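Local coordinates for ribonucleoside-diphosphate reductase subunit beta (PDB 6ZJK), which is the di-iron R2 (beta) subunit of a ribonucleotide reductase and probably supplies the radical its catalytic partner uses to make deoxyribonucleotides, at residues 82-87 and 223-228; 94-99 and 212-217; 193-198 and 265-270. All coordinates share one frame; numbering follows the deposited sequence.

Interaction 1: 82-87 and 223-228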
loop_
_atom_site.group_PDB
_atom_site.type_symbol
_atom_site.label_atom_id
_atom_site.label_comp_id
_atom_site.label_asym_id
_atom_site.label_seq_id
_atom_site.Cartn_x
_atom_site.Cartn_y
_atom_site.Cartn_z
ATOM N N ILE A 82 10.860 -20.280 -21.001
ATOM C CA ILE A 82 11.221 -21.577 -20.421
ATOM C C ILE A 82 12.144 -22.343 -21.360
ATOM O O ILE A 82 13.159 -22.909 -20.937
ATOM C CB ILE A 82 9.950 -22.382 -20.101
ATOM C CG1 ILE A 82 9.095 -21.641 -19.056
ATOM C CG2 ILE A 82 10.332 -23.748 -19.610
ATOM C CD1 ILE A 82 7.763 -22.301 -18.760
ATOM N N LYS A 83 11.842 -22.318 -22.658
ATOM C CA LYS A 83 12.698 -23.101 -23.543
ATOM C C LYS A 83 14.049 -22.419 -23.749
ATOM O O LYS A 83 15.089 -23.086 -23.786
ATOM C CB LYS A 83 12.011 -23.278 -24.899
ATOM C CG LYS A 83 10.480 -23.442 -24.872
ATOM C CD LYS A 83 10.032 -24.357 -26.019
ATOM C CE LYS A 83 8.761 -23.875 -26.716
ATOM N NZ LYS A 83 8.136 -24.881 -27.618
ATOM N N GLN A 84 14.145 -21.090 -23.683
ATOM C CA GLN A 84 15.384 -20.386 -24.012
ATOM C C GLN A 84 16.355 -20.286 -22.840
ATOM O O GLN A 84 17.563 -20.132 -23.064
ATOM C CB GLN A 84 15.055 -18.981 -24.502
ATOM C CG GLN A 84 14.063 -18.982 -25.633
ATOM C CD GLN A 84 13.835 -17.610 -26.206
ATOM O OE1 GLN A 84 13.254 -16.736 -25.553
ATOM N NE2 GLN A 84 14.269 -17.415 -27.446
ATOM N N PHE A 85 15.856 -20.306 -21.601
ATOM C CA PHE A 85 16.734 -20.153 -20.442
ATOM C C PHE A 85 17.923 -21.123 -20.398
ATOM O O PHE A 85 19.012 -20.689 -19.985
ATOM C CB PHE A 85 15.905 -20.275 -19.153
ATOM C CG PHE A 85 16.654 -19.877 -17.914
ATOM C CD1 PHE A 85 16.825 -18.544 -17.590
ATOM C CD2 PHE A 85 17.187 -20.838 -17.074
ATOM C CE1 PHE A 85 17.519 -18.172 -16.456
ATOM C CE2 PHE A 85 17.875 -20.475 -15.929
ATOM C CZ PHE A 85 18.036 -19.144 -15.618
ATOM N N PRO A 86 17.791 -22.422 -20.717
ATOM C CA PRO A 86 18.967 -23.312 -20.648
ATOM C C PRO A 86 20.052 -23.012 -21.671
ATOM O O PRO A 86 21.160 -23.542 -21.540
ATOM C CB PRO A 86 18.370 -24.712 -20.874
ATOM C CG PRO A 86 16.946 -24.571 -20.491
ATOM C CD PRO A 86 16.547 -23.196 -20.905
ATOM N N TYR A 87 19.766 -22.226 -22.699
ATOM C CA TYR A 87 20.768 -21.996 -23.725
ATOM C C TYR A 87 21.395 -20.610 -23.640
ATOM O O TYR A 87 22.200 -20.261 -24.507
ATOM C CB TYR A 87 20.160 -22.232 -25.108
ATOM C CG TYR A 87 19.777 -23.670 -25.350
ATOM C CD1 TYR A 87 18.514 -23.999 -25.834
ATOM C CD2 TYR A 87 20.669 -24.703 -25.103
ATOM C CE1 TYR A 87 18.155 -25.301 -26.062
ATOM C CE2 TYR A 87 20.309 -26.023 -25.331
ATOM C CZ TYR A 87 19.048 -26.310 -25.807
ATOM O OH TYR A 87 18.665 -27.609 -26.041
ATOM N N LYS A 223 16.211 -13.256 -27.058
ATOM C CA LYS A 223 16.404 -14.058 -25.856
ATOM C C LYS A 223 15.577 -13.474 -24.710
ATOM O O LYS A 223 15.631 -12.266 -24.452
ATOM C CB LYS A 223 17.898 -14.114 -25.495
ATOM C CG LYS A 223 18.787 -14.802 -26.567
ATOM C CD LYS A 223 20.310 -14.538 -26.386
ATOM C CE LYS A 223 21.152 -15.258 -27.458
ATOM N NZ LYS A 223 22.579 -14.792 -27.569
ATOM N N MET A 224 14.816 -14.337 -24.020
ATOM C CA MET A 224 14.011 -13.951 -22.852
ATOM C C MET A 224 13.047 -12.812 -23.172
ATOM O O MET A 224 12.999 -11.807 -22.465
ATOM C CB MET A 224 14.894 -13.570 -21.657
ATOM C CG MET A 224 15.943 -14.627 -21.317
ATOM S SD MET A 224 15.299 -16.287 -20.941
ATOM C CE MET A 224 14.485 -16.009 -19.351
ATOM N N THR A 225 12.258 -12.978 -24.240
ATOM C CA THR A 225 11.408 -11.881 -24.702
ATOM C C THR A 225 10.253 -11.604 -23.742
ATOM O O THR A 225 9.881 -10.448 -23.536
ATOM C CB THR A 225 10.855 -12.195 -26.089
ATOM O OG1 THR A 225 10.473 -13.565 -26.123
ATOM C CG2 THR A 225 11.938 -11.997 -27.141
ATOM N N ALA A 226 9.666 -12.646 -23.145
ATOM C CA ALA A 226 8.519 -12.393 -22.275
ATOM C C ALA A 226 8.947 -11.843 -20.922
ATOM O O ALA A 226 8.181 -11.114 -20.285
ATOM C CB ALA A 226 7.689 -13.661 -22.087
ATOM N N THR A 227 10.158 -12.175 -20.471
ATOM C CA THR A 227 10.734 -11.479 -19.328
ATOM C C THR A 227 10.847 -9.980 -19.620
ATOM O O THR A 227 10.608 -9.143 -18.740
ATOM C CB THR A 227 12.084 -12.130 -18.995
ATOM O OG1 THR A 227 11.849 -13.457 -18.477
ATOM C CG2 THR A 227 12.871 -11.342 -17.976
ATOM N N SER A 228 11.137 -9.628 -20.870
ATOM C CA SER A 228 11.252 -8.224 -21.217
ATOM C C SER A 228 9.880 -7.552 -21.168
ATOM O O SER A 228 9.755 -6.434 -20.663
ATOM C CB SER A 228 11.914 -8.097 -22.592
ATOM O OG SER A 228 11.645 -6.857 -23.210
#
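The side-chain amide of Gln84 reaches across to the chain just ahead of helix 225-255, where its OE1 accepts a hydrogen bond of 3.2 Å from the backbone N of Met224. The bond is bent, 136° at the hydrogen, and the donor stands well above the carbonyl plane of the amide instead of on a lone pair. At the other end of the same amide, NE2 donates to the carbonyl oxygen of Gly222; a glutamine suits the place because its amide has both a C=O and an N-H end. Its chain runs extended beyond CG (chi2 -175°), which gives it the necessary reach. Met224, the N-cap residue of the helix, is bent where Gln84 is extended: turns at chi2 and chi3 bring its methyl to Phe85. CE of Met224 meets CD1 of Phe85 at 3.9 Å, at the ring edge and near its plane. The flexible, apolar methionine can thus lie against the edge of the buried Phe85 while its backbone serves the polar bond. The neutral amide therefore ties itself to two backbone groups of the turn, one bond being strained in direction, while the nearby charge of Asp81 is taken up by Ala226 N and Thr227 OG1.

Interaction 2: 94-99 and 212-217; sequences NAFDKI and FSFFYT
Phe214 projects from helix 190-220 toward helix 90-118 in the ferritin-like helical bundle of R2 proteins, where the two short segments run roughly antiparallel but clearly inclined, with 143° between their directions and 11.0 Å between their axes. Its CB already lies 3.8 Å from CD1 of Ile99. With CG anti to the backbone N (chi1 172°), the ring is carried toward helix 90-118. CD1 of Ile99 then sits over one face of that ring, 3.5 Å from CG of Phe214, in a CH-pi contact displaced toward the rim. Farther out, CE2 of Phe214 lies 3.7 Å from CA of Phe96, and CE1 of Phe214 lies 3.5 Å from CB of Ala95; at the tip, CZ of Phe214 lies beside Ala95 CB and Phe96 N. Alanine suits this place because its single methyl lets the large ring come close to the helix backbone. Phe215 supplies the second aromatic wedge, with Phe214 CD2 over one face of its ring. Its CE2 touches CG2 of Ile99, so the branched isoleucine serves two rings at once. Phe231 of helix 225-255 stacks on Phe215, whose side chain is about 12 Å from a bound iron ion. The rings of Phe96 and Phe215 are steeply inclined, their planes at 79°, and CE2 of Phe96 approaches the edge of Phe215 at CE1, 3.6 Å away.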
loop_
_atom_site.group_PDB
_atom_site.type_symbol
_atom_site.label_atom_id
_atom_site.label_comp_id
_atom_site.label_asym_id
_atom_site.label_seq_id
_atom_site.Cartn_x
_atom_site.Cartn_y
_atom_site.Cartn_z
ATOM N N ASN A 94 25.460 -15.094 -15.813
ATOM C CA ASN A 94 26.131 -14.324 -14.771
ATOM C C ASN A 94 25.500 -12.948 -14.623
ATOM O O ASN A 94 25.184 -12.511 -13.508
ATOM C CB ASN A 94 27.626 -14.192 -15.106
ATOM C CG ASN A 94 28.354 -13.246 -14.169
ATOM O OD1 ASN A 94 28.742 -13.631 -13.075
ATOM N ND2 ASN A 94 28.562 -12.002 -14.608
ATOM N N ALA A 95 25.222 -12.289 -15.745
ATOM C CA ALA A 95 24.629 -10.961 -15.663
ATOM C C ALA A 95 23.177 -11.038 -15.196
ATOM O O ALA A 95 22.771 -10.292 -14.303
ATOM C CB ALA A 95 24.737 -10.263 -17.021
ATOM N N PHE A 96 22.407 -11.982 -15.745
ATOM C CA PHE A 96 20.997 -12.158 -15.391
ATOM C C PHE A 96 20.809 -12.428 -13.895
ATOM O O PHE A 96 19.933 -11.831 -13.253
ATOM C CB PHE A 96 20.401 -13.275 -16.261
ATOM C CG PHE A 96 18.931 -13.555 -16.007
ATOM C CD1 PHE A 96 18.542 -14.390 -14.963
ATOM C CD2 PHE A 96 17.952 -13.038 -16.842
ATOM C CE1 PHE A 96 17.176 -14.652 -14.711
ATOM C CE2 PHE A 96 16.582 -13.294 -16.599
ATOM C CZ PHE A 96 16.206 -14.100 -15.540
ATOM N N ASP A 97 21.594 -13.352 -13.325
ATOM C CA ASP A 97 21.431 -13.714 -11.915
ATOM C C ASP A 97 21.697 -12.524 -10.994
ATOM O O ASP A 97 20.939 -12.270 -10.051
ATOM C CB ASP A 97 22.371 -14.878 -11.552
ATOM C CG ASP A 97 22.065 -16.168 -12.327
ATOM O OD1 ASP A 97 21.105 -16.182 -13.133
ATOM O OD2 ASP A 97 22.800 -17.176 -12.139
ATOM N N LYS A 98 22.787 -11.788 -11.236
ATOM C CA LYS A 98 23.149 -10.701 -10.325
ATOM C C LYS A 98 22.184 -9.522 -10.420
ATOM O O LYS A 98 21.902 -8.860 -9.415
ATOM C CB LYS A 98 24.584 -10.246 -10.591
ATOM C CG LYS A 98 25.622 -11.281 -10.149
ATOM C CD LYS A 98 26.948 -11.069 -10.835
ATOM C CE LYS A 98 27.875 -12.240 -10.554
ATOM N NZ LYS A 98 28.070 -12.409 -9.087
ATOM N N ILE A 99 21.690 -9.228 -11.615
ATOM C CA ILE A 99 20.851 -8.054 -11.794
ATOM C C ILE A 99 19.492 -8.279 -11.151
ATOM O O ILE A 99 18.985 -7.426 -10.409
ATOM C CB ILE A 99 20.717 -7.724 -13.288
ATOM C CG1 ILE A 99 22.018 -7.116 -13.831
ATOM C CG2 ILE A 99 19.526 -6.848 -13.523
ATOM C CD1 ILE A 99 22.052 -7.064 -15.322
ATOM N N PHE A 212 16.876 -2.132 -16.650
ATOM C CA PHE A 212 15.998 -2.349 -17.767
ATOM C C PHE A 212 16.775 -2.511 -19.052
ATOM O O PHE A 212 16.425 -3.286 -19.866
ATOM C CB PHE A 212 14.930 -1.256 -18.007
ATOM C CG PHE A 212 14.041 -0.947 -16.851
ATOM C CD1 PHE A 212 13.488 -1.933 -16.094
ATOM C CD2 PHE A 212 13.749 0.344 -16.536
ATOM C CE1 PHE A 212 12.695 -1.645 -15.017
ATOM C CE2 PHE A 212 12.962 0.657 -15.469
ATOM C CZ PHE A 212 12.427 -0.355 -14.709
ATOM N N SER A 213 17.822 -1.740 -19.251
ATOM C CA SER A 213 18.542 -1.828 -20.518
ATOM C C SER A 213 19.166 -3.203 -20.732
ATOM O O SER A 213 19.389 -3.591 -21.887
ATOM C CB SER A 213 19.609 -0.723 -20.619
ATOM O OG SER A 213 20.672 -0.913 -19.702
ATOM N N PHE A 214 19.437 -3.962 -19.659
ATOM C CA PHE A 214 19.951 -5.321 -19.839
ATOM C C PHE A 214 18.892 -6.236 -20.448
ATOM O O PHE A 214 19.157 -6.937 -21.437
ATOM C CB PHE A 214 20.459 -5.899 -18.513
ATOM C CG PHE A 214 20.822 -7.375 -18.598
ATOM C CD1 PHE A 214 21.994 -7.768 -19.232
ATOM C CD2 PHE A 214 20.000 -8.355 -18.052
ATOM C CE1 PHE A 214 22.338 -9.114 -19.338
ATOM C CE2 PHE A 214 20.328 -9.713 -18.147
ATOM C CZ PHE A 214 21.498 -10.087 -18.794
ATOM N N PHE A 215 17.686 -6.247 -19.861
ATOM C CA PHE A 215 16.641 -7.151 -20.329
ATOM C C PHE A 215 16.167 -6.774 -21.723
ATOM O O PHE A 215 15.928 -7.662 -22.553
ATOM C CB PHE A 215 15.493 -7.185 -19.311
ATOM C CG PHE A 215 15.925 -7.749 -18.001
ATOM C CD1 PHE A 215 16.102 -9.116 -17.855
ATOM C CD2 PHE A 215 16.265 -6.911 -16.949
ATOM C CE1 PHE A 215 16.560 -9.646 -16.654
ATOM C CE2 PHE A 215 16.724 -7.426 -15.752
ATOM C CZ PHE A 215 16.873 -8.797 -15.602
ATOM N N TYR A 216 16.112 -5.462 -22.031
ATOM C CA TYR A 216 15.795 -5.049 -23.393
ATOM C C TYR A 216 16.898 -5.460 -24.368
ATOM O O TYR A 216 16.609 -5.844 -25.508
ATOM C CB TYR A 216 15.563 -3.529 -23.465
ATOM C CG TYR A 216 14.405 -3.023 -22.598
ATOM C CD1 TYR A 216 13.406 -3.894 -22.147
ATOM C CD2 TYR A 216 14.304 -1.672 -22.248
ATOM C CE1 TYR A 216 12.358 -3.450 -21.340
ATOM C CE2 TYR A 216 13.235 -1.204 -21.440
ATOM C CZ TYR A 216 12.265 -2.090 -20.998
ATOM O OH TYR A 216 11.205 -1.634 -20.201
ATOM N N THR A 217 18.165 -5.386 -23.940
ATOM C CA THR A 217 19.256 -5.818 -24.813
ATOM C C THR A 217 19.171 -7.313 -25.102
ATOM O O THR A 217 19.448 -7.737 -26.227
ATOM C CB THR A 217 20.624 -5.452 -24.223
ATOM O OG1 THR A 217 20.780 -4.023 -24.224
ATOM C CG2 THR A 217 21.753 -6.055 -25.048
#

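Interaction 3: 193-198 and 265-270; sequences FLRAIM and EEEFRQ
Met198 lays its side chain across the ring of Phe268, combining a CH-pi contact with a Met-aromatic one. CG of Met198 lies over one face, 4.0 Å from the centroid of the Phe268 ring and displaced toward the rim, while SD approaches obliquely at 4.6 Å from the same centroid. CG stands anti to the backbone N (chi1 -174°), and a bend at chi2 then turns the chain so that CE of Met198 ends 3.4 Å from the backbone O of Phe268. An unbranched, polarisable methionine can follow the aromatic surface in this way and still reach the backbone behind it. Leu194, one helical turn earlier, brings its CB to the ring edge, 3.9 Å from CZ of Phe268 and in the ring plane; its backbone O also lies near CZ. The Phe268 ring thus packs from helix 262-287 onto helix 190-220, two long members of the ferritin-like R2 bundle whose segments here run roughly parallel at 38°. Leu194 also packs against Leu252 of helix 225-255, which extends the apolar layer to a third helix. Toward the partly exposed side, the packing gives way to charge. Long arginine and glutamate chains suit this border, reaching from one helix to the other: Arg195 bends at chi3 and forms a salt bridge with Glu267 through a single NH1–OE1 pair at 3.2 Å. OE2 of Glu267 lies close to the like-charged Glu263. OE1 meets the guanidinium at its edge, the two planes 14° apart.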
loop_
_atom_site.group_PDB
_atom_site.type_symbol
_atom_site.label_atom_id
_atom_site.label_comp_id
_atom_site.label_asym_id
_atom_site.label_seq_id
_atom_site.Cartn_x
_atom_site.Cartn_y
_atom_site.Cartn_z
ATOM N N PHE A 193 15.584 13.457 6.259
ATOM C CA PHE A 193 14.359 13.216 5.529
ATOM C C PHE A 193 14.509 13.603 4.075
ATOM O O PHE A 193 14.142 12.843 3.220
ATOM C CB PHE A 193 13.203 13.938 6.216
ATOM C CG PHE A 193 11.896 13.829 5.511
ATOM C CD1 PHE A 193 11.138 12.704 5.608
ATOM C CD2 PHE A 193 11.417 14.873 4.787
ATOM C CE1 PHE A 193 9.932 12.607 4.961
ATOM C CE2 PHE A 193 10.221 14.789 4.128
ATOM C CZ PHE A 193 9.472 13.654 4.223
ATOM N N LEU A 194 15.080 14.766 3.802
ATOM C CA LEU A 194 15.274 15.235 2.442
ATOM C C LEU A 194 16.316 14.443 1.669
ATOM O O LEU A 194 16.191 14.259 0.494
ATOM C CB LEU A 194 15.614 16.705 2.415
ATOM C CG LEU A 194 14.556 17.680 2.902
ATOM C CD1 LEU A 194 15.114 19.077 2.970
ATOM C CD2 LEU A 194 13.320 17.645 2.041
ATOM N N ARG A 195 17.345 13.969 2.352
ATOM C CA ARG A 195 18.357 13.151 1.709
ATOM C C ARG A 195 17.713 11.810 1.324
ATOM O O ARG A 195 17.959 11.290 0.278
ATOM C CB ARG A 195 19.580 12.978 2.595
ATOM C CG ARG A 195 20.402 14.229 2.794
ATOM C CD ARG A 195 21.767 13.946 3.392
ATOM N NE ARG A 195 21.783 14.157 4.828
ATOM C CZ ARG A 195 22.141 15.291 5.412
ATOM N NH1 ARG A 195 22.517 16.322 4.690
ATOM N NH2 ARG A 195 22.111 15.406 6.720
ATOM N N ALA A 196 16.793 11.330 2.122
ATOM C CA ALA A 196 16.121 10.109 1.782
ATOM C C ALA A 196 15.196 10.273 0.595
ATOM O O ALA A 196 14.995 9.365 -0.144
ATOM C CB ALA A 196 15.368 9.580 2.942
ATOM N N ILE A 197 14.646 11.455 0.420
ATOM C CA ILE A 197 13.763 11.688 -0.672
ATOM C C ILE A 197 14.557 11.690 -1.939
ATOM O O ILE A 197 14.170 11.158 -2.897
ATOM C CB ILE A 197 13.015 13.026 -0.525
ATOM C CG1 ILE A 197 12.123 13.031 0.702
ATOM C CG2 ILE A 197 12.232 13.335 -1.764
ATOM C CD1 ILE A 197 10.896 12.222 0.607
ATOM N N MET A 198 15.718 12.284 -1.900
ATOM C CA MET A 198 16.578 12.347 -3.052
ATOM C C MET A 198 17.106 10.949 -3.378
ATOM O O MET A 198 17.212 10.600 -4.486
ATOM C CB MET A 198 17.659 13.418 -2.826
ATOM C CG MET A 198 18.580 13.758 -3.959
ATOM S SD MET A 198 17.952 14.296 -5.488
ATOM C CE MET A 198 19.305 14.002 -6.541
ATOM N N GLU A 265 21.245 21.971 -2.045
ATOM C CA GLU A 265 21.058 21.562 -3.431
ATOM C C GLU A 265 22.346 20.996 -4.021
ATOM O O GLU A 265 22.296 20.059 -4.824
ATOM C CB GLU A 265 20.552 22.739 -4.268
ATOM C CG GLU A 265 19.241 23.342 -3.747
ATOM C CD GLU A 265 18.540 24.222 -4.769
ATOM O OE1 GLU A 265 19.209 25.083 -5.404
ATOM O OE2 GLU A 265 17.307 24.057 -4.929
ATOM N N GLU A 266 23.509 21.512 -3.606
ATOM C CA GLU A 266 24.755 20.914 -4.086
ATOM C C GLU A 266 24.953 19.524 -3.494
ATOM O O GLU A 266 25.428 18.615 -4.182
ATOM C CB GLU A 266 25.948 21.817 -3.752
ATOM C CG GLU A 266 27.257 21.416 -4.447
ATOM C CD GLU A 266 27.114 21.341 -5.965
ATOM O OE1 GLU A 266 26.427 22.205 -6.554
ATOM O OE2 GLU A 266 27.697 20.423 -6.580
ATOM N N GLU A 267 24.527 19.313 -2.247
ATOM C CA GLU A 267 24.624 17.956 -1.712
ATOM C C GLU A 267 23.723 16.986 -2.478
ATOM O O GLU A 267 24.113 15.844 -2.750
ATOM C CB GLU A 267 24.264 17.984 -0.226
ATOM C CG GLU A 267 24.962 19.042 0.580
ATOM C CD GLU A 267 24.656 18.914 2.062
ATOM O OE1 GLU A 267 24.411 17.773 2.528
ATOM O OE2 GLU A 267 24.633 19.957 2.754
ATOM N N PHE A 268 22.580 17.420 -3.007
ATOM C CA PHE A 268 21.785 16.570 -3.886
ATOM C C PHE A 268 22.527 16.249 -5.182
ATOM O O PHE A 268 22.450 15.122 -5.685
ATOM C CB PHE A 268 20.446 17.246 -4.196
ATOM C CG PHE A 268 19.476 17.263 -3.035
ATOM C CD1 PHE A 268 19.756 16.576 -1.859
ATOM C CD2 PHE A 268 18.256 17.913 -3.150
ATOM C CE1 PHE A 268 18.853 16.569 -0.803
ATOM C CE2 PHE A 268 17.336 17.916 -2.093
ATOM C CZ PHE A 268 17.640 17.244 -0.920
ATOM N N ARG A 269 23.205 17.238 -5.769
ATOM C CA ARG A 269 23.962 17.014 -6.998
ATOM C C ARG A 269 25.063 15.975 -6.797
ATOM O O ARG A 269 25.346 15.184 -7.704
ATOM C CB ARG A 269 24.524 18.334 -7.535
ATOM C CG ARG A 269 23.446 19.190 -8.218
ATOM C CD ARG A 269 23.952 20.501 -8.790
ATOM N NE ARG A 269 24.386 20.404 -10.173
ATOM C CZ ARG A 269 25.653 20.287 -10.563
ATOM N NH1 ARG A 269 26.635 20.260 -9.673
ATOM N NH2 ARG A 269 25.934 20.199 -11.844
ATOM N N GLN A 270 25.671 15.964 -5.635
ATOM C CA GLN A 270 26.717 15.028 -5.340
ATOM C C GLN A 270 26.208 13.630 -5.068
ATOM O O GLN A 270 26.903 12.679 -5.299
ATOM C CB GLN A 270 27.543 15.474 -4.167
ATOM C CG GLN A 270 28.419 16.657 -4.478
ATOM C CD GLN A 270 29.325 16.467 -5.661
ATOM O OE1 GLN A 270 30.182 15.634 -5.637
ATOM N NE2 GLN A 270 29.161 17.281 -6.673
#

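From the N terminus, helix 79-84 leads into helix 90-118, and these supply the first halves of interactions 1 and 2. Helix 190-220 follows later: its 193-198 segment opens interaction 3, and its 212-217 segment closes the loop of interaction 2. Residues 223-228 then close interaction 1 around that nested loop, and 265-270 on helix 262-287 close interaction 3, whose loop crosses both others. Interactions 1 and 2 touch, partly through the rings of Phe85 and Phe96. Interaction 3 lies on the opposite side of the chain's centre, its centre about 28 Å from that of interaction 2, yet helix 190-220 serves both.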